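Local coordinates for cytochrome cL (Hyphomicrobium denitrificans, PDB 2D0W), which carries electrons through a covalently bound heme and probably serves as the electron acceptor of methanol dehydrogenase in methanol oxidation, at residues L14-Q19 and G90-I95; T27-Q32 and N114-I119; Y41-G46 and D134-E139; E53-S58 and A120-I125. All blocks are in the same frame, centred on the assembly; numbering follows the deposited sequence.

Interaction 1: L14-Q19 and G90-I95; sequences LDVEGQ and GLFETI. With HEM (protoporphyrin IX containing Fe), chain H.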
# COMPACT_ATOMS: atom_id res chain seq x y z
N LEU A 14 8.91 14.61 -5.71
CA LEU A 14 9.55 13.32 -5.67
C LEU A 14 10.09 12.97 -7.05
O LEU A 14 9.35 13.05 -8.01
CB LEU A 14 8.53 12.29 -5.21
CG LEU A 14 8.60 11.79 -3.76
CD1 LEU A 14 9.24 12.79 -2.80
CD2 LEU A 14 7.25 11.26 -3.28
N ASP A 15 11.36 12.57 -7.18
CA ASP A 15 11.84 12.18 -8.52
C ASP A 15 11.66 10.69 -8.74
O ASP A 15 12.60 9.91 -8.66
CB ASP A 15 13.27 12.68 -8.81
CG ASP A 15 13.80 12.23 -10.17
OD1 ASP A 15 15.03 12.26 -10.30
OD2 ASP A 15 13.04 11.86 -11.09
N VAL A 16 10.41 10.31 -9.01
CA VAL A 16 10.02 8.91 -9.17
C VAL A 16 10.86 8.17 -10.22
O VAL A 16 11.48 7.17 -9.92
CB VAL A 16 8.49 8.77 -9.41
CG1 VAL A 16 8.12 7.32 -9.66
CG2 VAL A 16 7.71 9.35 -8.24
N GLU A 17 10.93 8.70 -11.44
CA GLU A 17 11.70 8.01 -12.50
C GLU A 17 13.20 7.93 -12.22
O GLU A 17 13.90 7.00 -12.64
CB GLU A 17 11.47 8.69 -13.83
CG GLU A 17 10.11 9.35 -13.96
CD GLU A 17 9.11 8.51 -14.72
OE1 GLU A 17 7.91 8.54 -14.37
OE2 GLU A 17 9.55 7.84 -15.70
N GLY A 18 13.70 8.92 -11.50
CA GLY A 18 15.11 8.96 -11.20
C GLY A 18 15.49 8.01 -10.09
O GLY A 18 16.59 7.46 -10.11
N GLN A 19 14.56 7.79 -9.15
CA GLN A 19 14.86 7.11 -7.90
C GLN A 19 14.37 5.69 -7.83
O GLN A 19 15.03 4.85 -7.23
CB GLN A 19 14.40 7.95 -6.69
CG GLN A 19 15.30 9.16 -6.35
CD GLN A 19 16.60 8.77 -5.63
OE1 GLN A 19 16.58 8.25 -4.51
NE2 GLN A 19 17.74 9.04 -6.27
N GLY A 90 -1.41 9.39 -1.90
CA GLY A 90 -0.74 9.89 -0.68
C GLY A 90 0.11 8.85 0.01
O GLY A 90 1.24 9.14 0.40
N LEU A 91 -0.44 7.65 0.16
CA LEU A 91 0.27 6.53 0.75
C LEU A 91 1.54 6.20 -0.05
O LEU A 91 2.65 6.07 0.50
CB LEU A 91 -0.68 5.30 0.86
CG LEU A 91 -0.12 4.08 1.58
CD1 LEU A 91 0.48 4.54 2.85
CD2 LEU A 91 -1.16 2.99 1.87
N PHE A 92 1.40 6.16 -1.37
CA PHE A 92 2.56 5.95 -2.21
C PHE A 92 3.63 7.03 -1.91
O PHE A 92 4.83 6.70 -1.75
CB PHE A 92 2.11 5.98 -3.69
CG PHE A 92 3.25 5.97 -4.70
CD1 PHE A 92 3.77 4.78 -5.18
CD2 PHE A 92 3.81 7.17 -5.16
CE1 PHE A 92 4.81 4.77 -6.11
CE2 PHE A 92 4.85 7.18 -6.08
CZ PHE A 92 5.35 5.97 -6.57
N GLU A 93 3.20 8.29 -1.85
CA GLU A 93 4.13 9.42 -1.69
C GLU A 93 4.81 9.27 -0.31
O GLU A 93 6.03 9.44 -0.20
CB GLU A 93 3.36 10.76 -1.82
CG GLU A 93 2.82 11.13 -3.17
CD GLU A 93 1.96 12.43 -3.17
OE1 GLU A 93 1.15 12.61 -2.23
OE2 GLU A 93 2.10 13.27 -4.11
N THR A 94 4.06 8.90 0.73
CA THR A 94 4.65 8.73 2.08
C THR A 94 5.69 7.62 2.06
O THR A 94 6.83 7.82 2.53
CB THR A 94 3.56 8.48 3.10
OG1 THR A 94 2.70 9.62 3.10
CG2 THR A 94 4.13 8.25 4.52
N ILE A 95 5.33 6.48 1.48
CA ILE A 95 6.27 5.37 1.37
C ILE A 95 7.45 5.72 0.49
O ILE A 95 8.58 5.48 0.90
CB ILE A 95 5.61 4.04 0.91
CG1 ILE A 95 4.42 3.77 1.82
CG2 ILE A 95 6.62 2.85 1.00
CD1 ILE A 95 3.35 2.81 1.22
CHA HEM H . 5.08 6.87 9.38
CHB HEM H . 4.56 3.26 6.15
CHC HEM H . 8.94 1.42 7.22
CHD HEM H . 8.84 4.24 11.17
C1A HEM H . 4.55 6.11 8.34
C2A HEM H . 3.36 6.38 7.53
C3A HEM H . 3.22 5.37 6.68
C4A HEM H . 4.31 4.42 6.86
CMA HEM H . 2.08 5.17 5.62
CAA HEM H . 2.41 7.58 7.71
CBA HEM H . 1.38 7.16 8.78
CGA HEM H . 0.26 8.17 8.95
O1A HEM H . 0.08 9.05 8.07
O2A HEM H . -0.45 8.09 9.98
C1B HEM H . 5.72 2.47 6.12
C2B HEM H . 6.05 1.32 5.27
C3B HEM H . 7.20 0.92 5.50
C4B HEM H . 7.77 1.66 6.59
CMB HEM H . 5.02 0.74 4.30
CAB HEM H . 8.03 -0.02 4.60
CBB HEM H . 8.18 0.23 3.33
C1C HEM H . 9.30 2.01 8.41
C2C HEM H . 10.58 1.86 9.13
C3C HEM H . 10.52 2.59 10.23
C4C HEM H . 9.26 3.35 10.21
CMC HEM H . 11.47 0.65 8.88
CAC HEM H . 11.41 2.56 11.51
CBC HEM H . 12.70 2.55 11.33
C1D HEM H . 7.92 5.26 11.05
C2D HEM H . 7.78 6.41 11.93
C3D HEM H . 6.63 7.23 11.37
C4D HEM H . 6.14 6.51 10.22
CMD HEM H . 8.66 6.72 13.18
CAD HEM H . 6.04 8.59 11.89
CBD HEM H . 6.63 9.61 10.91
CGD HEM H . 5.94 10.95 10.92
O1D HEM H . 6.27 11.82 10.11
O2D HEM H . 5.03 11.12 11.74
NA HEM H . 5.07 4.91 7.90
NB HEM H . 6.81 2.56 6.95
NC HEM H . 8.54 2.96 9.07
ND HEM H . 6.92 5.36 10.08
FE HEM H . 6.88 3.99 8.42
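Leu14, in the loop leading in, and Val16, the first residue of the short helix 16-19, make a small apolar contact with Glu93 and Phe92 on helix 88-97, on the flank of that helix turned from the heme. Leu14 brings its CD2 branch against the helix backbone, 3.8 Å from Glu93 O, with Glu93 CB just beyond. Val16 and Phe92 approach from opposite directions, and the methyl CG2 of Val16 meets the ring at its edge, close to its plane, 4.2 Å from Phe92 CE2. Phe92 gets there because its CG is anti to the backbone N (chi1 171°), which sends the ring outward from the helix. The rings of Phe5, Phe33 and Phe96 meet it too, so the valine methyl adds to an aromatic cluster. Glu93 offers the contact its CB, while its carboxylate is bonded through OE2 to Arg6 N. The other flank of 90-95 lines the heme pocket: Leu91 CD1 lies 3.3 Å from the heme methyl CMA, and Thr94 CG2 is 3.6 Å from heme C2A. With no hydrogen bond between 14-19 and 90-95, van der Waals contact alone joins these two segments, and their fit probably depends on shape.

Interaction 2: T27-Q32 and N114-I119; sequences TPAVKQ and NMLKLI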
# COMPACT_ATOMS: atom_id res chain seq x y z
N THR A 27 4.38 -2.58 -16.08
CA THR A 27 3.22 -3.49 -15.85
C THR A 27 1.93 -2.69 -16.04
O THR A 27 1.94 -1.45 -15.88
CB THR A 27 3.21 -4.18 -14.44
OG1 THR A 27 2.81 -3.22 -13.45
CG2 THR A 27 4.60 -4.77 -14.07
N PRO A 28 0.84 -3.37 -16.42
CA PRO A 28 -0.36 -2.58 -16.58
C PRO A 28 -0.74 -1.83 -15.31
O PRO A 28 -1.26 -0.72 -15.39
CB PRO A 28 -1.42 -3.63 -16.94
CG PRO A 28 -0.63 -4.67 -17.68
CD PRO A 28 0.59 -4.79 -16.82
N ALA A 29 -0.48 -2.43 -14.15
CA ALA A 29 -0.90 -1.80 -12.91
C ALA A 29 -0.11 -0.49 -12.65
O ALA A 29 -0.66 0.49 -12.19
CB ALA A 29 -0.78 -2.76 -11.77
N VAL A 30 1.16 -0.50 -12.96
CA VAL A 30 1.99 0.65 -12.71
C VAL A 30 1.59 1.77 -13.69
O VAL A 30 1.54 2.95 -13.33
CB VAL A 30 3.45 0.29 -12.85
CG1 VAL A 30 4.34 1.58 -12.84
CG2 VAL A 30 3.85 -0.64 -11.70
N LYS A 31 1.32 1.39 -14.95
CA LYS A 31 0.99 2.38 -15.95
C LYS A 31 -0.28 3.08 -15.58
O LYS A 31 -0.35 4.30 -15.67
CB LYS A 31 0.99 1.78 -17.36
CG LYS A 31 2.42 1.50 -17.83
CD LYS A 31 2.51 0.71 -19.13
CE LYS A 31 2.72 1.65 -20.31
NZ LYS A 31 3.10 0.91 -21.58
N GLN A 32 -1.28 2.34 -15.08
CA GLN A 32 -2.51 3.02 -14.63
C GLN A 32 -2.26 3.89 -13.41
O GLN A 32 -2.79 5.04 -13.32
CB GLN A 32 -3.65 2.04 -14.33
CG GLN A 32 -4.87 2.77 -13.78
CD GLN A 32 -5.74 1.90 -12.87
OE1 GLN A 32 -6.13 0.80 -13.25
NE2 GLN A 32 -6.06 2.41 -11.67
N ASN A 114 5.94 -3.71 -7.17
CA ASN A 114 5.96 -4.22 -5.81
C ASN A 114 5.44 -3.21 -4.82
O ASN A 114 4.75 -3.56 -3.89
CB ASN A 114 7.34 -4.74 -5.41
CG ASN A 114 7.67 -6.11 -6.08
OD1 ASN A 114 6.80 -6.88 -6.36
ND2 ASN A 114 8.92 -6.36 -6.34
N MET A 115 5.78 -1.94 -5.03
CA MET A 115 5.21 -0.87 -4.21
C MET A 115 3.71 -0.96 -4.20
O MET A 115 3.04 -0.70 -3.19
CB MET A 115 5.64 0.50 -4.77
CG MET A 115 4.88 1.65 -4.13
SD MET A 115 5.51 1.98 -2.48
CE MET A 115 6.87 3.05 -2.92
N LEU A 116 3.14 -1.27 -5.36
CA LEU A 116 1.67 -1.29 -5.47
C LEU A 116 1.02 -2.46 -4.74
O LEU A 116 -0.15 -2.39 -4.35
CB LEU A 116 1.25 -1.24 -6.95
CG LEU A 116 1.56 0.06 -7.65
CD1 LEU A 116 1.11 -0.05 -9.08
CD2 LEU A 116 0.88 1.27 -6.93
N LYS A 117 1.75 -3.56 -4.63
CA LYS A 117 1.29 -4.75 -3.92
C LYS A 117 1.44 -4.53 -2.42
O LYS A 117 0.65 -4.96 -1.59
CB LYS A 117 2.12 -5.97 -4.33
CG LYS A 117 1.89 -6.47 -5.77
CD LYS A 117 2.91 -7.59 -6.07
CE LYS A 117 2.62 -8.33 -7.33
NZ LYS A 117 2.65 -7.36 -8.42
N LEU A 118 2.50 -3.86 -2.06
CA LEU A 118 2.68 -3.43 -0.65
C LEU A 118 1.48 -2.59 -0.20
O LEU A 118 0.93 -2.79 0.89
CB LEU A 118 3.96 -2.60 -0.52
CG LEU A 118 4.20 -1.89 0.82
CD1 LEU A 118 4.11 -2.86 2.01
CD2 LEU A 118 5.56 -1.12 0.75
N ILE A 119 1.10 -1.62 -1.02
CA ILE A 119 -0.03 -0.72 -0.65
C ILE A 119 -1.34 -1.57 -0.55
O ILE A 119 -2.14 -1.40 0.37
CB ILE A 119 -0.13 0.40 -1.68
CG1 ILE A 119 1.01 1.41 -1.47
CG2 ILE A 119 -1.52 1.12 -1.65
CD1 ILE A 119 1.21 2.45 -2.63
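Leu116, on helix 112-124, reaches across to Ala29 and Val30 in the first turn of helix 28-36, and a single methyl, CD1, makes the apolar contacts. Its closest approach is to backbone: CD1 lies 3.6 Å from Ala29 O and 3.8 Å from Val30 CA. Among side chains it meets Val30 CG2 at 3.8 Å and, less closely, Ala29 CB at 4.3 Å. The leucine and valine side chains cross obliquely. In Leu116, CG is anti to the carbonyl carbon (chi1 -68°) and CD1 continues the chain outward (chi2 179°), which carries this methyl to the far helix at full stretch.

The polar interactions belong to the helix start. Thr27 is the N-cap of helix 28-36, its OG1 accepting from Val30 N at 3.2 Å with an N-H...O angle of 157°. The same OG1 is hydrogen-bonded to Asp113 OD1, which ties the cap to the beginning of helix 112-124. Asp113 also forms a salt bridge through OD2 with Lys117 NZ, one turn further along that helix.

No hydrogen bond joins 27-32 to 114-119 themselves. The contact therefore pairs a buried, undirected methyl packing with a polar tie alongside it: the leucine methyl bridges the two helices, whereas the Thr27 to Asp113 bond is the directional link that could fix how the two helix starts lie against each other.

Interaction 3: Y41-G46 and D134-E139; sequences YVEVAG and DWLSDE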
# COMPACT_ATOMS: atom_id res chain seq x y z
N TYR A 41 -4.25 -2.95 -7.72
CA TYR A 41 -4.10 -4.20 -6.97
C TYR A 41 -4.88 -4.23 -5.67
O TYR A 41 -4.92 -5.26 -4.98
CB TYR A 41 -2.63 -4.47 -6.65
CG TYR A 41 -1.74 -4.80 -7.82
CD1 TYR A 41 -2.25 -5.45 -8.97
CD2 TYR A 41 -0.40 -4.51 -7.78
CE1 TYR A 41 -1.42 -5.79 -10.04
CE2 TYR A 41 0.45 -4.84 -8.85
CZ TYR A 41 -0.07 -5.49 -9.97
OH TYR A 41 0.78 -5.82 -11.03
N VAL A 42 -5.45 -3.11 -5.29
CA VAL A 42 -6.17 -3.02 -4.00
C VAL A 42 -7.31 -4.04 -3.99
O VAL A 42 -8.09 -4.14 -4.96
CB VAL A 42 -6.61 -1.54 -3.71
CG1 VAL A 42 -7.64 -1.41 -2.59
CG2 VAL A 42 -5.39 -0.69 -3.29
N GLU A 43 -7.35 -4.83 -2.93
CA GLU A 43 -8.36 -5.87 -2.75
C GLU A 43 -8.39 -6.98 -3.83
O GLU A 43 -9.40 -7.68 -3.99
CB GLU A 43 -9.76 -5.25 -2.47
CG GLU A 43 -9.96 -4.73 -1.05
CD GLU A 43 -9.53 -5.73 0.03
OE1 GLU A 43 -10.28 -6.70 0.30
OE2 GLU A 43 -8.43 -5.56 0.62
N VAL A 44 -7.30 -7.10 -4.60
CA VAL A 44 -7.11 -8.27 -5.46
C VAL A 44 -6.40 -9.31 -4.60
O VAL A 44 -5.19 -9.17 -4.31
CB VAL A 44 -6.25 -7.96 -6.74
CG1 VAL A 44 -6.09 -9.21 -7.62
CG2 VAL A 44 -6.81 -6.80 -7.54
N ALA A 45 -7.13 -10.35 -4.18
CA ALA A 45 -6.57 -11.34 -3.26
C ALA A 45 -5.23 -11.88 -3.75
O ALA A 45 -4.34 -12.13 -2.95
CB ALA A 45 -7.54 -12.48 -2.97
N GLY A 46 -5.07 -11.98 -5.08
CA GLY A 46 -3.91 -12.65 -5.67
C GLY A 46 -2.61 -11.89 -5.40
O GLY A 46 -1.54 -12.48 -5.34
N ASP A 134 -11.46 6.56 1.66
CA ASP A 134 -11.14 7.21 0.37
C ASP A 134 -10.47 6.27 -0.66
O ASP A 134 -10.42 6.60 -1.85
CB ASP A 134 -10.26 8.46 0.57
CG ASP A 134 -10.93 9.52 1.40
OD1 ASP A 134 -12.09 9.33 1.84
OD2 ASP A 134 -10.30 10.57 1.62
N TRP A 135 -9.97 5.11 -0.21
CA TRP A 135 -9.20 4.18 -1.07
C TRP A 135 -9.97 2.98 -1.60
O TRP A 135 -9.40 2.12 -2.32
CB TRP A 135 -7.97 3.62 -0.32
CG TRP A 135 -8.34 2.66 0.82
CD1 TRP A 135 -8.53 1.31 0.73
CD2 TRP A 135 -8.52 3.00 2.18
NE1 TRP A 135 -8.87 0.78 1.94
CE2 TRP A 135 -8.85 1.80 2.86
CE3 TRP A 135 -8.46 4.19 2.89
CZ2 TRP A 135 -9.11 1.77 4.23
CZ3 TRP A 135 -8.72 4.16 4.25
CH2 TRP A 135 -9.06 2.96 4.91
N LEU A 136 -11.24 2.86 -1.20
CA LEU A 136 -12.11 1.79 -1.73
C LEU A 136 -13.22 2.37 -2.57
O LEU A 136 -13.79 3.38 -2.22
CB LEU A 136 -12.73 0.95 -0.59
CG LEU A 136 -11.80 0.17 0.35
CD1 LEU A 136 -12.59 -0.37 1.52
CD2 LEU A 136 -11.21 -0.94 -0.44
N SER A 137 -13.55 1.70 -3.67
CA SER A 137 -14.75 2.04 -4.43
C SER A 137 -16.01 1.67 -3.70
O SER A 137 -16.00 0.97 -2.68
CB SER A 137 -14.76 1.28 -5.77
OG SER A 137 -15.08 -0.10 -5.58
N ASP A 138 -17.12 2.11 -4.27
CA ASP A 138 -18.46 1.70 -3.82
C ASP A 138 -18.63 0.18 -3.65
O ASP A 138 -19.18 -0.26 -2.66
CB ASP A 138 -19.54 2.29 -4.75
CG ASP A 138 -19.24 2.07 -6.22
OD1 ASP A 138 -18.27 1.36 -6.56
OD2 ASP A 138 -19.99 2.57 -7.09
N GLU A 139 -18.13 -0.63 -4.57
CA GLU A 139 -18.40 -2.09 -4.47
C GLU A 139 -17.49 -2.72 -3.43
O GLU A 139 -17.85 -3.66 -2.72
CB GLU A 139 -18.22 -2.76 -5.82
CG GLU A 139 -19.18 -2.21 -6.86
CD GLU A 139 -20.59 -2.69 -6.61
OE1 GLU A 139 -20.77 -3.93 -6.53
OE2 GLU A 139 -21.51 -1.86 -6.46
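Val42 CG1 is the methyl on which this contact turns: it sits 4.0 Å from Trp135 O and 4.2 Å from Leu136 CD2. That branch is anti to the backbone N (chi1 166°), which carries it toward 134-139. Trp135 has its CG beside both the backbone N and the carbonyl carbon (chi1 69°), and its indole presents an edge to the valine, with Val42 CG1 near the ring plane and 4.4 Å from Trp135 CD1. Leu136 crosses Val42 at about a right angle and offers its CD2 branch to Glu43 CG as well, at 4.0 Å.

The two residues that reach over from 41-46 are the central pair of a type II beta turn, closed by the bond from Val44 N to Tyr41 O. Glu43 takes the third position with positive phi, and the turn sets both side chains toward the segment that leads into helix 138-143.

Glu43 is bent at chi2 (-48°), so its methylene CG lies against the leucine while its carboxylate turns off to His124 ND1, a hydrogen bond to OE2. Arg123 of helix 112-124 touches Val42 and Trp135 alike.

Interaction 4: E53-S58 and A120-I125; sequences EIYLES and AWIRHI. With HEM (protoporphyrin IX containing Fe), chain H.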
# COMPACT_ATOMS: atom_id res chain seq x y z
N GLU A 53 4.69 -10.23 2.14
CA GLU A 53 6.12 -10.55 2.32
C GLU A 53 7.03 -9.29 2.33
O GLU A 53 7.96 -9.22 3.12
CB GLU A 53 6.65 -11.65 1.36
CG GLU A 53 6.31 -11.49 -0.09
CD GLU A 53 6.50 -12.80 -0.92
OE1 GLU A 53 7.66 -13.24 -1.10
OE2 GLU A 53 5.48 -13.37 -1.41
N ILE A 54 6.75 -8.36 1.43
CA ILE A 54 7.48 -7.08 1.34
C ILE A 54 7.34 -6.32 2.66
O ILE A 54 8.34 -5.93 3.28
CB ILE A 54 6.94 -6.24 0.16
CG1 ILE A 54 7.33 -6.90 -1.17
CG2 ILE A 54 7.44 -4.77 0.20
CD1 ILE A 54 6.51 -6.31 -2.34
N TYR A 55 6.09 -6.22 3.12
CA TYR A 55 5.73 -5.56 4.39
C TYR A 55 6.46 -6.12 5.60
O TYR A 55 7.04 -5.41 6.47
CB TYR A 55 4.19 -5.62 4.61
CG TYR A 55 3.84 -5.01 5.93
CD1 TYR A 55 3.60 -3.62 6.03
CD2 TYR A 55 3.81 -5.78 7.09
CE1 TYR A 55 3.34 -3.01 7.25
CE2 TYR A 55 3.50 -5.16 8.32
CZ TYR A 55 3.31 -3.77 8.37
OH TYR A 55 3.03 -3.14 9.53
N LEU A 56 6.48 -7.44 5.66
CA LEU A 56 7.00 -8.10 6.84
C LEU A 56 8.47 -7.83 6.90
O LEU A 56 9.03 -7.59 7.95
CB LEU A 56 6.72 -9.60 6.80
CG LEU A 56 5.29 -10.03 7.18
CD1 LEU A 56 5.06 -11.58 7.06
CD2 LEU A 56 4.91 -9.52 8.58
N GLU A 57 9.12 -7.92 5.75
CA GLU A 57 10.56 -7.81 5.74
C GLU A 57 11.07 -6.40 6.02
O GLU A 57 12.11 -6.22 6.67
CB GLU A 57 11.14 -8.38 4.45
CG GLU A 57 11.22 -9.94 4.57
CD GLU A 57 12.29 -10.40 5.55
OE1 GLU A 57 13.19 -9.61 5.88
OE2 GLU A 57 12.26 -11.58 5.99
N SER A 58 10.35 -5.40 5.55
CA SER A 58 10.93 -4.06 5.56
C SER A 58 10.19 -3.05 6.43
O SER A 58 10.70 -1.95 6.69
CB SER A 58 11.09 -3.55 4.10
OG SER A 58 12.28 -4.15 3.46
N ALA A 120 -1.55 -2.52 -1.45
CA ALA A 120 -2.74 -3.40 -1.39
C ALA A 120 -2.77 -4.14 -0.08
O ALA A 120 -3.83 -4.33 0.52
CB ALA A 120 -2.77 -4.41 -2.54
N TRP A 121 -1.59 -4.57 0.39
CA TRP A 121 -1.51 -5.28 1.71
C TRP A 121 -1.88 -4.34 2.83
O TRP A 121 -2.61 -4.73 3.72
CB TRP A 121 -0.11 -5.85 2.02
CG TRP A 121 -0.01 -6.55 3.35
CD1 TRP A 121 0.78 -6.21 4.44
CD2 TRP A 121 -0.74 -7.70 3.75
NE1 TRP A 121 0.59 -7.11 5.47
CE2 TRP A 121 -0.35 -8.03 5.07
CE3 TRP A 121 -1.70 -8.51 3.11
CZ2 TRP A 121 -0.89 -9.13 5.77
CZ3 TRP A 121 -2.25 -9.60 3.83
CH2 TRP A 121 -1.83 -9.89 5.14
N ILE A 122 -1.29 -3.12 2.83
CA ILE A 122 -1.62 -2.12 3.84
C ILE A 122 -3.13 -1.84 3.90
O ILE A 122 -3.70 -1.75 4.98
CB ILE A 122 -0.79 -0.79 3.66
CG1 ILE A 122 0.71 -1.08 3.88
CG2 ILE A 122 -1.35 0.33 4.59
CD1 ILE A 122 1.62 0.09 3.38
N ARG A 123 -3.79 -1.71 2.75
CA ARG A 123 -5.25 -1.54 2.74
C ARG A 123 -5.95 -2.76 3.32
O ARG A 123 -6.96 -2.63 4.05
CB ARG A 123 -5.80 -1.25 1.33
CG ARG A 123 -5.17 0.02 0.65
CD ARG A 123 -5.24 1.18 1.61
NE ARG A 123 -4.92 2.40 0.89
CZ ARG A 123 -4.67 3.58 1.45
NH1 ARG A 123 -4.67 3.73 2.74
NH2 ARG A 123 -4.41 4.61 0.66
N HIS A 124 -5.44 -3.94 2.99
CA HIS A 124 -6.11 -5.22 3.41
C HIS A 124 -6.16 -5.49 4.94
O HIS A 124 -7.08 -6.17 5.43
CB HIS A 124 -5.46 -6.44 2.73
CG HIS A 124 -6.26 -7.70 2.88
ND1 HIS A 124 -7.45 -7.93 2.22
CD2 HIS A 124 -6.04 -8.81 3.62
CE1 HIS A 124 -7.93 -9.12 2.56
NE2 HIS A 124 -7.09 -9.67 3.42
N ILE A 125 -5.13 -5.01 5.65
CA ILE A 125 -4.98 -5.18 7.10
C ILE A 125 -5.78 -4.21 7.98
O ILE A 125 -5.79 -4.37 9.22
CB ILE A 125 -3.44 -5.19 7.55
CG1 ILE A 125 -2.68 -3.89 7.18
CG2 ILE A 125 -2.69 -6.44 7.00
CD1 ILE A 125 -1.15 -3.98 7.46
CHA HEM H . 5.08 6.87 9.38
CHB HEM H . 4.56 3.26 6.15
CHC HEM H . 8.94 1.42 7.22
CHD HEM H . 8.84 4.24 11.17
C1A HEM H . 4.55 6.11 8.34
C2A HEM H . 3.36 6.38 7.53
C3A HEM H . 3.22 5.37 6.68
C4A HEM H . 4.31 4.42 6.86
CMA HEM H . 2.08 5.17 5.62
CAA HEM H . 2.41 7.58 7.71
CBA HEM H . 1.38 7.16 8.78
CGA HEM H . 0.26 8.17 8.95
O1A HEM H . 0.08 9.05 8.07
O2A HEM H . -0.45 8.09 9.98
C1B HEM H . 5.72 2.47 6.12
C2B HEM H . 6.05 1.32 5.27
C3B HEM H . 7.20 0.92 5.50
C4B HEM H . 7.77 1.66 6.59
CMB HEM H . 5.02 0.74 4.30
CAB HEM H . 8.03 -0.02 4.60
CBB HEM H . 8.18 0.23 3.33
C1C HEM H . 9.30 2.01 8.41
C2C HEM H . 10.58 1.86 9.13
C3C HEM H . 10.52 2.59 10.23
C4C HEM H . 9.26 3.35 10.21
CMC HEM H . 11.47 0.65 8.88
CAC HEM H . 11.41 2.56 11.51
CBC HEM H . 12.70 2.55 11.33
C1D HEM H . 7.92 5.26 11.05
C2D HEM H . 7.78 6.41 11.93
C3D HEM H . 6.63 7.23 11.37
C4D HEM H . 6.14 6.51 10.22
CMD HEM H . 8.66 6.72 13.18
CAD HEM H . 6.04 8.59 11.89
CBD HEM H . 6.63 9.61 10.91
CGD HEM H . 5.94 10.95 10.92
O1D HEM H . 6.27 11.82 10.11
O2D HEM H . 5.03 11.12 11.74
NA HEM H . 5.07 4.91 7.90
NB HEM H . 6.81 2.56 6.95
NC HEM H . 8.54 2.96 9.07
ND HEM H . 6.92 5.36 10.08
FE HEM H . 6.88 3.99 8.42
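The crossing of the N-terminal and C-terminal helices that marks the cytochrome c fold is probably represented here, where helix 48-58, just ahead of the heme-binding cysteines Cys59 and Cys62, packs on helix 112-124 through Tyr55 and Trp121. The two side chains cross at about a right angle. Tyr55 CB comes 3.5 Å from Trp121 CD1, and Tyr55 CG is 3.6 Å from the same carbon, so the pyrrole corner of the indole leans on the root of the phenol. The rings meet obliquely, centroids 5.2 Å apart and planes at 55°. Each side chain has CG anti to its backbone N (chi1 178° for Tyr55, 180° for Trp121), which throws both rings outward from their helices into the space between them. Trp121 NE1 is buried here without a hydrogen-bond partner, 3.8 Å from Tyr55 CD2, and Ile125 CG2 rests over one indole face, toward its rim.

Beyond the packing, Tyr55 OH is hydrogen-bonded to Gly64 O, next to the axial ligand His63. A leucine in place of Tyr55 would probably leave Gly64 O without its hydroxyl mate and open a gap where the outer part of the phenol ring lay. Ile122 also touches the tyrosine ring, and its CD1 lies 3.6 Å from the heme methyl CMB.

Helix 88-97 flanks the same part of helix 112-124, with Leu91 and Ile95 against Ile122, while Phe147 and Trp152, the latter on helix 149-161, meet the indole of Trp121.

Helix 112-124 is common to interactions 2 and 4, their centres about 13 Å apart, with Leu118 CD1 of one lying 3.8 Å from Tyr55 CB of the other. Interaction 1 meets interaction 2 where Phe92 CD1 packs 3.5 Å from Met115 CG, and it meets interaction 4 through Leu91 and Ile122. Interactions 1 and 4 both reach the heme, through 90-95 and through Ser58 and Ile122, and Leu118 of interaction 2 touches it as well. Interaction 3 joins interaction 2 through Tyr41, whose CZ is 3.3 Å from Ala29 CB, and interaction 4 through Glu43 and His124. Interactions 1 and 3 do not touch, their centres about 21 Å apart on opposite sides of the chain's centre.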